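Transcriptional regulator AefR (PDB 3CDL) probably binds operator DNA through an N-terminal helix-turn-helix and regulates transcription, as other TetR-family proteins do. Local coordinates at residues 166-169 / 170-174. Numbering follows the deposited sequence.
Sequences FAFW and PQVTF
Q171 reaches back across the break between helix 152-167 and helix 169-174 and holds the end of the first helix. Its NE2 donates to F166 O at 3.0 Å. The N-H...O angle is 156°, and the acceptor lies in the plane of the amide. A bend at chi2 (78°) folds the side chain back toward F166. NE2 also donates to A177 O, so two backbone carbonyls fix the rotation of this buried amide.

F168 is the N-cap of the short helix. Its carbonyl O accepts V172 N at 2.9 Å, and a weak bond from Q171 N adds to this. The ring is covered on one face by V172 CG2, a CH-pi contact 3.9 Å from the ring centroid. With CG anti to the backbone N (chi1 -178°), the ring stands beside V172, and both side chains pack on A106 of helix 100-114.

W169 O takes two bonds from T173. T173 N donates to W169 O at 2.8 Å. T173 OG1 donates to W169 O at 2.7 Å, from above the carbonyl plane. In the same rotamer, T173 CG2 lies at the edge of the indole, 3.9 Å from W169 CE3. The indole also lies over F168 CD2 with one face, and it stacks on W169 of the second subunit. T173 O accepts from T113 OG1 of that subunit.

The chemistry is consistent with a helix break at F168 held by the Q171 amide, which ties F166 to the second helix. Bonds to F168 O and W169 O form the short helix's first turn. F168 packs inside its own subunit, while W169 serves the dimer interface.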
ATOM      1  N   PHE B 166      -6.068   3.804   5.803  1.00 46.73           N
ATOM      2  CA  PHE B 166      -6.516   5.193   5.988  1.00 47.39           C
ATOM      3  C   PHE B 166      -5.363   6.137   6.316  1.00 46.84           C
ATOM      4  O   PHE B 166      -5.347   7.291   5.888  1.00 46.80           O
ATOM      5  CB  PHE B 166      -7.546   5.299   7.138  1.00 47.55           C
ATOM      6  CG  PHE B 166      -8.816   4.537   6.884  1.00 49.54           C
ATOM      7  CD1 PHE B 166      -9.755   5.007   5.951  1.00 50.11           C
ATOM      8  CD2 PHE B 166      -9.067   3.328   7.553  1.00 49.69           C
ATOM      9  CE1 PHE B 166     -10.927   4.303   5.709  1.00 48.11           C
ATOM     10  CE2 PHE B 166     -10.227   2.614   7.315  1.00 47.84           C
ATOM     11  CZ  PHE B 166     -11.157   3.096   6.396  1.00 49.70           C
ATOM     12  N   ALA B 167      -4.416   5.655   7.116  1.00 46.42           N
ATOM     13  CA  ALA B 167      -3.415   6.528   7.683  1.00 46.05           C
ATOM     14  C   ALA B 167      -2.007   6.278   7.130  1.00 46.35           C
ATOM     15  O   ALA B 167      -1.026   6.889   7.588  1.00 47.20           O
ATOM     16  CB  ALA B 167      -3.444   6.427   9.194  1.00 45.72           C
ATOM     17  N   PHE B 168      -1.874   5.395   6.149  1.00 46.03           N
ATOM     18  CA  PHE B 168      -0.543   5.182   5.598  1.00 46.22           C
ATOM     19  C   PHE B 168      -0.516   5.250   4.077  1.00 46.78           C
ATOM     20  O   PHE B 168      -0.052   6.256   3.524  1.00 47.37           O
ATOM     21  CB  PHE B 168       0.080   3.921   6.157  1.00 45.58           C
ATOM     22  CG  PHE B 168       1.469   3.676   5.676  1.00 47.46           C
ATOM     23  CD1 PHE B 168       2.554   4.383   6.229  1.00 48.97           C
ATOM     24  CD2 PHE B 168       1.712   2.724   4.677  1.00 47.50           C
ATOM     25  CE1 PHE B 168       3.855   4.159   5.783  1.00 48.48           C
ATOM     26  CE2 PHE B 168       2.990   2.496   4.221  1.00 48.45           C
ATOM     27  CZ  PHE B 168       4.077   3.211   4.786  1.00 48.32           C
ATOM     28  N   TRP B 169      -1.022   4.215   3.401  1.00 46.68           N
ATOM     29  CA  TRP B 169      -1.093   4.220   1.941  1.00 46.77           C
ATOM     30  C   TRP B 169      -1.649   5.484   1.252  1.00 47.21           C
ATOM     31  O   TRP B 169      -1.005   5.990   0.354  1.00 47.66           O
ATOM     32  CB  TRP B 169      -1.785   2.962   1.435  1.00 46.43           C
ATOM     33  CG  TRP B 169      -1.019   1.725   1.846  1.00 46.03           C
ATOM     34  CD1 TRP B 169      -1.448   0.727   2.681  1.00 46.82           C
ATOM     35  CD2 TRP B 169       0.305   1.370   1.443  1.00 43.50           C
ATOM     36  NE1 TRP B 169      -0.464  -0.247   2.818  1.00 47.22           N
ATOM     37  CE2 TRP B 169       0.623   0.130   2.073  1.00 46.31           C
ATOM     38  CE3 TRP B 169       1.268   1.984   0.630  1.00 42.62           C
ATOM     39  CZ2 TRP B 169       1.860  -0.516   1.891  1.00 45.92           C
ATOM     40  CZ3 TRP B 169       2.510   1.340   0.452  1.00 45.12           C
ATOM     41  CH2 TRP B 169       2.785   0.103   1.073  1.00 45.54           C
ATOM     42  N   PRO B 170      -2.847   5.990   1.633  1.00 47.69           N
ATOM     43  CA  PRO B 170      -3.236   7.256   0.998  1.00 47.52           C
ATOM     44  C   PRO B 170      -2.176   8.345   1.064  1.00 47.76           C
ATOM     45  O   PRO B 170      -1.994   9.088   0.101  1.00 47.64           O
ATOM     46  CB  PRO B 170      -4.495   7.660   1.778  1.00 47.70           C
ATOM     47  CG  PRO B 170      -5.135   6.346   2.088  1.00 46.56           C
ATOM     48  CD  PRO B 170      -3.928   5.490   2.513  1.00 48.30           C
ATOM     49  N   GLN B 171      -1.468   8.422   2.183  1.00 47.96           N
ATOM     50  CA  GLN B 171      -0.513   9.493   2.382  1.00 48.01           C
ATOM     51  C   GLN B 171       0.780   9.249   1.583  1.00 48.26           C
ATOM     52  O   GLN B 171       1.380  10.185   1.021  1.00 46.81           O
ATOM     53  CB  GLN B 171      -0.214   9.670   3.877  1.00 47.76           C
ATOM     54  CG  GLN B 171      -1.358  10.272   4.676  1.00 47.25           C
ATOM     55  CD  GLN B 171      -2.473   9.265   4.991  1.00 45.83           C
ATOM     56  OE1 GLN B 171      -2.292   8.074   4.837  1.00 44.72           O
ATOM     57  NE2 GLN B 171      -3.628   9.764   5.423  1.00 44.26           N
ATOM     58  N   VAL B 172       1.182   7.980   1.529  1.00 48.32           N
ATOM     59  CA  VAL B 172       2.412   7.580   0.878  1.00 48.60           C
ATOM     60  C   VAL B 172       2.195   7.593  -0.629  1.00 50.22           C
ATOM     61  O   VAL B 172       3.075   7.973  -1.383  1.00 51.11           O
ATOM     62  CB  VAL B 172       2.899   6.169   1.382  1.00 48.24           C
ATOM     63  CG1 VAL B 172       3.804   5.477   0.370  1.00 47.10           C
ATOM     64  CG2 VAL B 172       3.584   6.272   2.726  1.00 46.31           C
ATOM     65  N   THR B 173       1.019   7.201  -1.086  1.00 51.89           N
ATOM     66  CA  THR B 173       0.827   7.015  -2.526  1.00 53.69           C
ATOM     67  C   THR B 173       0.235   8.240  -3.209  1.00 54.21           C
ATOM     68  O   THR B 173       0.583   8.543  -4.343  1.00 54.13           O
ATOM     69  CB  THR B 173       0.030   5.712  -2.864  1.00 53.45           C
ATOM     70  OG1 THR B 173      -1.279   5.790  -2.291  1.00 56.10           O
ATOM     71  CG2 THR B 173       0.705   4.515  -2.259  1.00 53.30           C
ATOM     72  N   PHE B 174      -0.642   8.955  -2.518  1.00 55.69           N
ATOM     73  CA  PHE B 174      -1.369  10.070  -3.140  1.00 56.74           C
ATOM     74  C   PHE B 174      -1.077  11.410  -2.487  1.00 56.52           C
ATOM     75  O   PHE B 174      -1.713  12.410  -2.813  1.00 56.97           O
ATOM     76  CB  PHE B 174      -2.887   9.804  -3.106  1.00 57.44           C
ATOM     77  CG  PHE B 174      -3.323   8.621  -3.937  1.00 59.65           C
ATOM     78  CD1 PHE B 174      -3.186   8.637  -5.332  1.00 60.89           C
ATOM     79  CD2 PHE B 174      -3.885   7.489  -3.332  1.00 62.02           C
ATOM     80  CE1 PHE B 174      -3.588   7.540  -6.110  1.00 60.06           C
ATOM     81  CE2 PHE B 174      -4.284   6.383  -4.109  1.00 61.46           C
ATOM     82  CZ  PHE B 174      -4.133   6.418  -5.499  1.00 59.33           C
TER